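Putative peptidase (Chlamydophila abortus, PDB 3CE2) is a putative zinc metallopeptidase of the M3B family, predicted to act as an oligopeptidase that degrades small bioactive peptides. Local coordinates at residues Lys183-Leu188 against Ile526-Tyr531; Ser191-Gly196 against Cys233-Ser238; His241-Leu246 against Glu522-Pro527; Leu246-Ile251 against Val490-Glu495. All coordinates share one frame; numbering follows the deposited sequence.

In the fold
From the N terminus, helix 180-192 and the turn after it are used first. Interaction 1 ties this helix to the loop 526-531, closing a loop of 337 residues within which interactions 2 and 4 are nested. Interaction 2 is the shortest closure, joining 191-196 to 233-238 on helix 222-237, with 36 residues between. Helix 240-260 then makes two contacts: interaction 3 with the loop 522-527, and, nested inside it, interaction 4 with 490-495 at the start of helix 494-509. Interactions 1 and 3 share I526 and P527; interactions 3 and 4 share L246. Together they tie helices 180-192 and 240-260 to the segments between helices 451-487 and 536-553, with helix 222-237 joined to the end of helix 180-192.

Interaction 1 (Lys183-Leu188 against Ile526-Tyr531); sequences KAFSSL and IPHFYY
The ring of F185 lies between H528 on one face and the backbone of P527 at an oblique approach, and it carries the whole helix side of this contact. F185 and H528 form an offset stack, with ring centroids 4.5 Å apart and planes tilted by 26°. The overlap is staggered: H528 CD2 sits over the rim of the phenyl face, while F185 CB rides almost centrally over the imidazole as a CH-pi contact, 3.8 Å from its centroid. F185 CG is turned anti to the backbone N (chi1 172°), which carries the ring off helix 180-192 toward the loop. In the fold, this joins that helix to the linker between helices 494-509 and 536-553, where the chain makes a short 3-10 turn at H528 and F529. At the far end of the phenyl ring, F185 CE2 is 3.4 Å from P527 CA and 3.9 Å from P527 CB, and CZ also faces the proline backbone. H528 has CG anti to its own carbonyl carbon, and its imidazole reaches back to the helix further than the start of its side chain would suggest. A184 and L188 of the same helix pack on L246 of helix 240-260.

Interaction 2 (Ser191-Gly196 against Cys233-Ser238); sequences SEIPFG and CERYHS
R235 lays its guanidinium flat on the phenyl ring of F195 while its aliphatic stem runs past I193. The two planes are 15° apart and their centres 3.6 Å apart, a stacked cation-pi pair in which CZ of R235 lies over the phenyl face, displaced toward the rim on the side of F195 CZ and CE1. The stem leaves helix 222-237 extended, with CG anti to the backbone N, and then bends at chi3 (92°); this bend turns the guanidinium against the ring face. Before the bend, R235 CG comes 3.3 Å from I193 CG2, and R235 CD lies 3.1 Å from P194 O. CD also makes a CH-pi contact with the same phenyl face, so stem and head both lie against one side of F195. At the guanidinium edge, R235 NH1 lies 2.6 Å from I193 O, but the N-H...O angle of 117° makes this a weak hydrogen bond. I193 is the first residue to leave helical geometry after helix 180-192, so the arginine meets the chain just where the helix gives way to the loop that leads to the short hairpin 197-199/205-207. H210 meets the F195 ring edge-to-face, and S189 touches the R235 side chain. Within these two segments the stack of the buried guanidinium on the pi face of F195 is therefore probably the main hold, and the I193 carbonyl adds one weak bond at the guanidinium edge.

Interaction 3 (His241-Leu246 against Glu522-Pro527); sequences HTFANL and EWARIP. With ZN (zinc ion), chain F.
F243 and A244 on helix 240-260 face W523 and A524, whose backbone keeps helical torsions without the regular bonding of a helix; the segments come closest at F243 and A524, with CA atoms 6.1 Å apart. A single turn-closing bond, R525 N to E522 O, holds the second segment before it straightens into I526 and P527. W523 presents the edge of its indole to the helix: W523 CH2 lies 3.7 Å from A244 N, near the indole plane, and 4.0 Å from A244 CB. Beside it, W523 CZ3 approaches F243 CB at 4.2 Å. With CG between the backbone N and the carbonyl carbon (chi1 62°), the indole lies beside its own chain, A524 CB over one face near the rim. F243 CB also meets A524 CB at 4.2 Å, and A524 O sits over the rim of the phenyl ring. Y236 packs against F243 and A524, and L497 of helix 494-509 against W523 and A244, so this is the buried meeting point of three helices with the linker before helix 536-553. Less than a turn earlier, the side chain of H241 leaves the helix away from the linker and binds a zinc ion through H241 NE2 at 2.6 Å, three waters completing the ligands seen. No hydrogen bond crosses between the segments; cohesion is apolar, and the indole N-H is satisfied by S498 OG.

Interaction 4 (Leu246-Ile251 against Val490-Glu495); sequences LLNGKI and VPLTEE
The backbone N of L492 donates to N248 OD1 at 3.1 Å, a fairly straight bond with an N-H...O angle of 162°. The amide nitrogen does not lie on an oxygen lone pair: it sits 44° above the carbonyl plane, with a C=O...N angle of 131°. N248 reaches it because its CG is anti to the backbone N, carrying the carboxamide off helix 240-260 and across the L492 side chain. The same oxygen, N248 OD1, also lies against the start of that side chain, 3.4 Å from L492 CB, and N248 CB faces L492 CB at 4.1 Å. One helical turn on, I251 packs on the leucine from the other end: CD1 of L492 meets I251 CG1 at 3.8 Å, the two side chains crossing at about a right angle. L492 is the centre of an inverse gamma turn, closed by T493 N and P491 O at 2.9 Å. T493 then takes the N-cap position of helix 494-509, its OG1 capping Y496 N. The contact therefore fixes the connection from helix 451-487 into helix 494-509 against the side of helix 240-260, with I482 touching both I251 and L492. H484 and H488, which bind a zinc ion, lie near this turn, their side chains about 8 Å and about 9 Å from the side chains of L492 and P491 respectively. Chemically, one asparagine oxygen satisfies the backbone N-H in the middle of a tight turn, while the leucine side chain contributes its apolar end to the packing between helices.

Interaction 1 (Lys183-Leu188 against Ile526-Tyr531)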
# COMPACT_ATOMS: atom_id res chain seq x y z
N LYS A 183 10.37 0.74 -18.83
CA LYS A 183 11.76 1.15 -18.67
C LYS A 183 12.03 2.46 -19.39
O LYS A 183 12.64 3.38 -18.85
CB LYS A 183 12.71 0.06 -19.18
CG LYS A 183 13.00 -1.02 -18.14
CD LYS A 183 13.94 -2.11 -18.67
CE LYS A 183 14.50 -2.99 -17.54
NZ LYS A 183 15.46 -4.03 -18.06
N ALA A 184 11.55 2.54 -20.63
CA ALA A 184 11.77 3.72 -21.42
C ALA A 184 11.07 4.90 -20.73
O ALA A 184 11.65 5.99 -20.58
CB ALA A 184 11.23 3.51 -22.78
N PHE A 185 9.83 4.67 -20.30
CA PHE A 185 9.13 5.66 -19.51
C PHE A 185 9.98 6.20 -18.37
O PHE A 185 9.99 7.41 -18.14
CB PHE A 185 7.84 5.10 -18.91
CG PHE A 185 7.20 6.04 -17.93
CD1 PHE A 185 6.39 7.07 -18.36
CD2 PHE A 185 7.48 5.94 -16.57
CE1 PHE A 185 5.83 7.96 -17.47
CE2 PHE A 185 6.91 6.82 -15.67
CZ PHE A 185 6.09 7.82 -16.12
N SER A 186 10.70 5.34 -17.65
CA SER A 186 11.46 5.85 -16.50
C SER A 186 12.64 6.67 -16.90
O SER A 186 12.91 7.71 -16.29
CB SER A 186 11.91 4.75 -15.55
OG SER A 186 10.78 4.03 -15.12
N SER A 187 13.38 6.21 -17.90
CA SER A 187 14.55 6.97 -18.30
C SER A 187 14.12 8.36 -18.78
O SER A 187 14.80 9.34 -18.49
CB SER A 187 15.40 6.23 -19.34
OG SER A 187 14.60 5.38 -20.13
N LEU A 188 12.99 8.45 -19.47
CA LEU A 188 12.51 9.77 -19.93
C LEU A 188 12.00 10.62 -18.78
O LEU A 188 12.39 11.79 -18.62
CB LEU A 188 11.38 9.64 -20.93
CG LEU A 188 11.81 9.15 -22.30
CD1 LEU A 188 10.57 8.69 -23.02
CD2 LEU A 188 12.49 10.23 -23.06
N ILE A 526 2.13 10.00 -14.69
CA ILE A 526 1.83 8.93 -13.76
C ILE A 526 2.49 7.61 -14.12
O ILE A 526 2.07 6.97 -15.07
CB ILE A 526 0.37 8.62 -13.75
CG1 ILE A 526 -0.43 9.86 -13.40
CG2 ILE A 526 0.08 7.49 -12.77
CD1 ILE A 526 -1.88 9.67 -13.72
N PRO A 527 3.46 7.17 -13.31
CA PRO A 527 4.37 6.04 -13.58
C PRO A 527 3.68 4.71 -13.92
O PRO A 527 2.65 4.38 -13.31
CB PRO A 527 5.18 5.93 -12.29
CG PRO A 527 5.11 7.32 -11.71
CD PRO A 527 3.73 7.78 -12.00
N HIS A 528 4.26 3.96 -14.87
CA HIS A 528 3.59 2.78 -15.46
C HIS A 528 3.35 1.66 -14.48
O HIS A 528 2.54 0.73 -14.77
CB HIS A 528 4.37 2.21 -16.64
CG HIS A 528 4.32 3.05 -17.87
ND1 HIS A 528 4.70 2.58 -19.11
CD2 HIS A 528 3.95 4.34 -18.05
CE1 HIS A 528 4.57 3.54 -20.00
NE2 HIS A 528 4.12 4.62 -19.39
N PHE A 529 4.07 1.72 -13.34
CA PHE A 529 3.87 0.76 -12.25
C PHE A 529 2.58 1.03 -11.47
O PHE A 529 2.09 0.14 -10.75
CB PHE A 529 5.10 0.59 -11.34
CG PHE A 529 5.45 1.81 -10.52
CD1 PHE A 529 6.57 2.60 -10.85
CD2 PHE A 529 4.73 2.13 -9.37
CE1 PHE A 529 6.94 3.72 -10.07
CE2 PHE A 529 5.08 3.25 -8.58
CZ PHE A 529 6.19 4.04 -8.93
N TYR A 530 2.02 2.24 -11.66
CA TYR A 530 0.63 2.53 -11.30
C TYR A 530 -0.33 1.90 -12.27
O TYR A 530 -1.52 2.16 -12.23
CB TYR A 530 0.35 4.02 -11.18
CG TYR A 530 1.04 4.55 -9.99
CD1 TYR A 530 0.69 4.12 -8.73
CD2 TYR A 530 2.11 5.41 -10.12
CE1 TYR A 530 1.35 4.55 -7.64
CE2 TYR A 530 2.78 5.86 -9.04
CZ TYR A 530 2.40 5.42 -7.79
OH TYR A 530 3.09 5.86 -6.68
N TYR A 531 0.18 1.04 -13.12
CA TYR A 531 -0.73 0.28 -13.96
C TYR A 531 -0.87 -1.23 -13.60
O TYR A 531 -0.09 -1.83 -12.84
CB TYR A 531 -0.48 0.59 -15.44
CG TYR A 531 -0.75 2.05 -15.75
CD1 TYR A 531 -1.90 2.43 -16.41
CD2 TYR A 531 0.10 3.05 -15.34
CE1 TYR A 531 -2.19 3.76 -16.69
CE2 TYR A 531 -0.18 4.39 -15.62
CZ TYR A 531 -1.34 4.74 -16.30
OH TYR A 531 -1.67 6.04 -16.61

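Interaction 2 (Ser191-Gly196 against Cys233-Ser238)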
# COMPACT_ATOMS: atom_id res chain seq x y z
N SER A 191 14.92 10.87 -15.77
CA SER A 191 16.32 11.23 -16.06
C SER A 191 16.56 12.17 -17.21
O SER A 191 17.29 13.14 -17.05
CB SER A 191 17.20 9.99 -16.28
OG SER A 191 17.18 9.14 -15.14
N GLU A 192 15.99 11.89 -18.37
CA GLU A 192 16.50 12.52 -19.59
C GLU A 192 15.73 13.73 -20.06
O GLU A 192 16.32 14.69 -20.56
CB GLU A 192 16.67 11.48 -20.70
CG GLU A 192 17.53 10.36 -20.18
CD GLU A 192 18.15 9.51 -21.26
OE1 GLU A 192 17.37 8.93 -22.06
OE2 GLU A 192 19.40 9.39 -21.27
N ILE A 193 14.42 13.73 -19.91
CA ILE A 193 13.71 14.93 -20.29
C ILE A 193 14.19 16.02 -19.34
O ILE A 193 14.28 15.79 -18.15
CB ILE A 193 12.21 14.73 -20.24
CG1 ILE A 193 11.82 13.59 -21.20
CG2 ILE A 193 11.49 16.03 -20.60
CD1 ILE A 193 10.32 13.38 -21.36
N PRO A 194 14.55 17.19 -19.86
CA PRO A 194 15.05 18.21 -18.94
C PRO A 194 13.94 18.90 -18.14
O PRO A 194 12.84 19.15 -18.65
CB PRO A 194 15.72 19.23 -19.87
CG PRO A 194 15.56 18.69 -21.30
CD PRO A 194 14.50 17.65 -21.25
N PHE A 195 14.23 19.19 -16.88
CA PHE A 195 13.34 19.95 -16.05
C PHE A 195 13.48 21.43 -16.34
O PHE A 195 14.48 21.86 -16.92
CB PHE A 195 13.62 19.68 -14.59
CG PHE A 195 13.16 18.34 -14.14
CD1 PHE A 195 11.86 18.15 -13.72
CD2 PHE A 195 14.03 17.25 -14.13
CE1 PHE A 195 11.41 16.91 -13.30
CE2 PHE A 195 13.60 16.00 -13.70
CZ PHE A 195 12.29 15.83 -13.28
N GLY A 196 12.48 22.21 -15.96
CA GLY A 196 12.51 23.65 -16.17
C GLY A 196 12.68 24.38 -14.85
O GLY A 196 13.27 23.84 -13.91
N CYS A 233 3.80 20.67 -16.43
CA CYS A 233 2.98 20.31 -17.57
C CYS A 233 3.74 20.44 -18.88
O CYS A 233 3.64 19.58 -19.76
CB CYS A 233 1.72 21.15 -17.64
SG CYS A 233 0.51 20.83 -16.35
N GLU A 234 4.51 21.51 -19.03
CA GLU A 234 5.24 21.71 -20.27
C GLU A 234 6.26 20.59 -20.51
O GLU A 234 6.43 20.13 -21.64
CB GLU A 234 5.90 23.07 -20.29
CG GLU A 234 4.95 24.14 -20.75
CD GLU A 234 5.38 25.54 -20.32
OE1 GLU A 234 6.54 25.92 -20.59
OE2 GLU A 234 4.55 26.27 -19.72
N ARG A 235 6.91 20.14 -19.44
CA ARG A 235 7.86 19.05 -19.55
C ARG A 235 7.23 17.84 -20.24
O ARG A 235 7.80 17.30 -21.18
CB ARG A 235 8.45 18.65 -18.18
CG ARG A 235 9.68 17.73 -18.37
CD ARG A 235 10.60 17.58 -17.17
NE ARG A 235 10.20 16.43 -16.39
CZ ARG A 235 10.90 15.31 -16.30
NH1 ARG A 235 12.06 15.20 -16.91
NH2 ARG A 235 10.43 14.32 -15.58
N TYR A 236 6.04 17.44 -19.80
CA TYR A 236 5.43 16.24 -20.34
C TYR A 236 4.77 16.49 -21.69
O TYR A 236 4.81 15.66 -22.60
CB TYR A 236 4.47 15.62 -19.33
CG TYR A 236 5.25 14.97 -18.19
CD1 TYR A 236 5.57 13.61 -18.23
CD2 TYR A 236 5.71 15.73 -17.12
CE1 TYR A 236 6.30 13.03 -17.23
CE2 TYR A 236 6.42 15.14 -16.10
CZ TYR A 236 6.73 13.80 -16.17
OH TYR A 236 7.46 13.22 -15.16
N HIS A 237 4.16 17.64 -21.81
CA HIS A 237 3.44 17.96 -23.02
C HIS A 237 4.39 17.83 -24.21
O HIS A 237 4.03 17.28 -25.25
CB HIS A 237 2.87 19.36 -22.91
CG HIS A 237 2.30 19.87 -24.20
ND1 HIS A 237 1.15 19.35 -24.74
CD2 HIS A 237 2.75 20.81 -25.06
CE1 HIS A 237 0.89 19.97 -25.88
NE2 HIS A 237 1.85 20.85 -26.10
N SER A 238 5.62 18.29 -24.05
CA SER A 238 6.54 18.21 -25.18
C SER A 238 6.98 16.77 -25.58
O SER A 238 7.50 16.57 -26.66
CB SER A 238 7.72 19.13 -24.97
OG SER A 238 8.28 18.92 -23.70

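Interaction 3 (His241-Leu246 against Glu522-Pro527)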
# COMPACT_ATOMS: atom_id res chain seq x y z
N HIS A 241 3.57 12.55 -27.53
CA HIS A 241 3.36 11.43 -28.46
C HIS A 241 4.09 10.18 -28.01
O HIS A 241 3.58 9.05 -28.14
CB HIS A 241 3.78 11.81 -29.87
CG HIS A 241 3.11 13.05 -30.35
ND1 HIS A 241 3.71 14.30 -30.29
CD2 HIS A 241 1.85 13.26 -30.81
CE1 HIS A 241 2.86 15.21 -30.73
NE2 HIS A 241 1.72 14.60 -31.04
N THR A 242 5.27 10.39 -27.42
CA THR A 242 6.10 9.29 -26.97
C THR A 242 5.52 8.65 -25.72
O THR A 242 5.44 7.42 -25.59
CB THR A 242 7.51 9.80 -26.73
OG1 THR A 242 8.09 10.15 -28.00
CG2 THR A 242 8.38 8.74 -25.99
N PHE A 243 5.08 9.46 -24.79
CA PHE A 243 4.42 8.91 -23.64
C PHE A 243 3.14 8.17 -24.03
O PHE A 243 2.85 7.12 -23.47
CB PHE A 243 4.14 10.00 -22.65
CG PHE A 243 5.33 10.41 -21.88
CD1 PHE A 243 5.97 9.50 -21.05
CD2 PHE A 243 5.80 11.73 -21.93
CE1 PHE A 243 7.08 9.89 -20.29
CE2 PHE A 243 6.88 12.13 -21.16
CZ PHE A 243 7.53 11.21 -20.34
N ALA A 244 2.39 8.68 -25.00
CA ALA A 244 1.21 7.96 -25.52
C ALA A 244 1.62 6.64 -26.11
O ALA A 244 1.01 5.61 -25.83
CB ALA A 244 0.47 8.75 -26.56
N ASN A 245 2.66 6.64 -26.94
CA ASN A 245 3.11 5.36 -27.49
C ASN A 245 3.43 4.37 -26.39
O ASN A 245 3.04 3.20 -26.45
CB ASN A 245 4.35 5.54 -28.35
CG ASN A 245 4.03 6.08 -29.69
OD1 ASN A 245 2.95 5.84 -30.21
ND2 ASN A 245 4.94 6.83 -30.27
N LEU A 246 4.18 4.85 -25.40
CA LEU A 246 4.69 3.96 -24.39
C LEU A 246 3.54 3.44 -23.56
O LEU A 246 3.53 2.29 -23.17
CB LEU A 246 5.74 4.67 -23.54
CG LEU A 246 7.11 4.98 -24.15
CD1 LEU A 246 7.87 5.84 -23.18
CD2 LEU A 246 7.92 3.73 -24.47
N GLU A 522 -1.72 15.46 -17.36
CA GLU A 522 -1.35 14.73 -16.14
C GLU A 522 -1.17 13.24 -16.36
O GLU A 522 -0.28 12.63 -15.78
CB GLU A 522 -2.33 14.99 -14.99
CG GLU A 522 -1.85 16.07 -14.00
CD GLU A 522 -2.97 17.01 -13.54
OE1 GLU A 522 -3.89 16.52 -12.82
OE2 GLU A 522 -2.93 18.22 -13.89
N TRP A 523 -2.00 12.64 -17.20
CA TRP A 523 -1.91 11.20 -17.40
C TRP A 523 -0.50 10.79 -17.77
O TRP A 523 -0.07 9.68 -17.46
CB TRP A 523 -2.86 10.75 -18.48
CG TRP A 523 -2.59 11.35 -19.80
CD1 TRP A 523 -3.19 12.43 -20.32
CD2 TRP A 523 -1.65 10.89 -20.78
NE1 TRP A 523 -2.69 12.70 -21.57
CE2 TRP A 523 -1.74 11.76 -21.88
CE3 TRP A 523 -0.75 9.82 -20.83
CZ2 TRP A 523 -0.95 11.62 -23.02
CZ3 TRP A 523 0.03 9.67 -21.97
CH2 TRP A 523 -0.09 10.57 -23.06
N ALA A 524 0.24 11.70 -18.42
CA ALA A 524 1.61 11.41 -18.83
C ALA A 524 2.64 11.31 -17.68
O ALA A 524 3.64 10.61 -17.82
CB ALA A 524 2.07 12.39 -19.86
N ARG A 525 2.40 11.97 -16.55
CA ARG A 525 3.34 11.97 -15.45
C ARG A 525 3.15 10.83 -14.48
O ARG A 525 3.93 10.69 -13.55
CB ARG A 525 3.35 13.29 -14.68
CG ARG A 525 2.24 14.25 -15.06
CD ARG A 525 2.56 15.76 -14.84
NE ARG A 525 3.16 16.09 -13.54
CZ ARG A 525 2.96 17.23 -12.88
NH1 ARG A 525 2.16 18.17 -13.38
NH2 ARG A 525 3.56 17.44 -11.71
N ILE A 526 2.13 10.00 -14.69
CA ILE A 526 1.83 8.93 -13.76
C ILE A 526 2.49 7.61 -14.12
O ILE A 526 2.07 6.97 -15.07
CB ILE A 526 0.37 8.62 -13.75
CG1 ILE A 526 -0.43 9.86 -13.40
CG2 ILE A 526 0.08 7.49 -12.77
CD1 ILE A 526 -1.88 9.67 -13.72
N PRO A 527 3.46 7.17 -13.31
CA PRO A 527 4.37 6.04 -13.58
C PRO A 527 3.68 4.71 -13.92
O PRO A 527 2.65 4.38 -13.31
CB PRO A 527 5.18 5.93 -12.29
CG PRO A 527 5.11 7.32 -11.71
CD PRO A 527 3.73 7.78 -12.00
ZN ZN F . -0.66 15.31 -31.80
O HOH W 1 -0.84 17.65 -31.70
O HOH W 2 0.19 13.51 -33.12
O HOH W 3 -2.19 13.97 -30.69

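Interaction 4 (Leu246-Ile251 against Val490-Glu495)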
# COMPACT_ATOMS: atom_id res chain seq x y z
N LEU A 246 4.18 4.85 -25.40
CA LEU A 246 4.69 3.96 -24.39
C LEU A 246 3.54 3.44 -23.56
O LEU A 246 3.53 2.29 -23.17
CB LEU A 246 5.74 4.67 -23.54
CG LEU A 246 7.11 4.98 -24.15
CD1 LEU A 246 7.87 5.84 -23.18
CD2 LEU A 246 7.92 3.73 -24.47
N LEU A 247 2.55 4.27 -23.30
CA LEU A 247 1.43 3.82 -22.48
C LEU A 247 0.53 2.87 -23.26
O LEU A 247 0.16 1.81 -22.76
CB LEU A 247 0.66 5.02 -21.95
CG LEU A 247 -0.48 4.72 -20.99
CD1 LEU A 247 0.01 4.01 -19.73
CD2 LEU A 247 -1.19 6.04 -20.66
N ASN A 248 0.20 3.24 -24.50
CA ASN A 248 -0.45 2.31 -25.42
C ASN A 248 0.22 0.97 -25.37
O ASN A 248 -0.45 -0.05 -25.33
CB ASN A 248 -0.41 2.81 -26.85
CG ASN A 248 -1.26 1.96 -27.81
OD1 ASN A 248 -2.50 2.00 -27.78
ND2 ASN A 248 -0.60 1.20 -28.66
N GLY A 249 1.55 0.96 -25.40
CA GLY A 249 2.30 -0.30 -25.35
C GLY A 249 2.02 -1.12 -24.09
O GLY A 249 1.73 -2.30 -24.18
N LYS A 250 2.14 -0.49 -22.92
CA LYS A 250 1.81 -1.13 -21.66
C LYS A 250 0.38 -1.68 -21.69
O LYS A 250 0.14 -2.88 -21.47
CB LYS A 250 1.96 -0.13 -20.50
CG LYS A 250 1.80 -0.73 -19.11
CD LYS A 250 3.02 -1.55 -18.70
CE LYS A 250 2.72 -2.47 -17.52
NZ LYS A 250 3.57 -3.69 -17.60
N ILE A 251 -0.58 -0.82 -21.99
CA ILE A 251 -1.94 -1.29 -21.99
C ILE A 251 -2.15 -2.46 -22.96
O ILE A 251 -2.89 -3.39 -22.64
CB ILE A 251 -2.92 -0.19 -22.35
CG1 ILE A 251 -2.78 1.01 -21.42
CG2 ILE A 251 -4.34 -0.75 -22.41
CD1 ILE A 251 -2.72 0.73 -19.92
N VAL A 490 -9.32 0.29 -30.27
CA VAL A 490 -9.06 1.74 -30.37
C VAL A 490 -7.62 2.02 -29.94
O VAL A 490 -7.16 1.51 -28.91
CB VAL A 490 -10.02 2.56 -29.47
CG1 VAL A 490 -9.72 4.03 -29.55
CG2 VAL A 490 -11.46 2.31 -29.86
N PRO A 491 -6.89 2.85 -30.73
CA PRO A 491 -5.48 3.08 -30.40
C PRO A 491 -5.35 4.32 -29.54
O PRO A 491 -6.02 5.34 -29.77
CB PRO A 491 -4.84 3.28 -31.78
CG PRO A 491 -5.99 3.79 -32.67
CD PRO A 491 -7.30 3.62 -31.92
N LEU A 492 -4.49 4.23 -28.55
CA LEU A 492 -4.44 5.23 -27.52
C LEU A 492 -3.52 6.38 -27.92
O LEU A 492 -2.39 6.49 -27.45
CB LEU A 492 -4.00 4.60 -26.19
CG LEU A 492 -4.86 3.45 -25.62
CD1 LEU A 492 -4.34 2.93 -24.25
CD2 LEU A 492 -6.37 3.79 -25.55
N THR A 493 -4.00 7.25 -28.79
CA THR A 493 -3.20 8.39 -29.21
C THR A 493 -3.15 9.46 -28.12
O THR A 493 -4.00 9.50 -27.23
CB THR A 493 -3.77 9.00 -30.48
OG1 THR A 493 -5.07 9.52 -30.21
CG2 THR A 493 -3.84 7.95 -31.58
N GLU A 494 -2.17 10.34 -28.19
CA GLU A 494 -2.16 11.43 -27.25
C GLU A 494 -3.48 12.19 -27.31
O GLU A 494 -3.94 12.69 -26.29
CB GLU A 494 -0.96 12.38 -27.47
CG GLU A 494 -1.25 13.65 -28.28
CD GLU A 494 -1.88 14.80 -27.46
OE1 GLU A 494 -1.88 14.77 -26.19
OE2 GLU A 494 -2.37 15.76 -28.11
N GLU A 495 -4.09 12.29 -28.49
CA GLU A 495 -5.31 13.08 -28.61
C GLU A 495 -6.40 12.40 -27.78
O GLU A 495 -7.14 13.05 -27.04
CB GLU A 495 -5.77 13.22 -30.07
CG GLU A 495 -6.62 14.48 -30.31
CD GLU A 495 -7.93 14.22 -31.08
OE1 GLU A 495 -7.87 13.92 -32.30
OE2 GLU A 495 -9.03 14.33 -30.46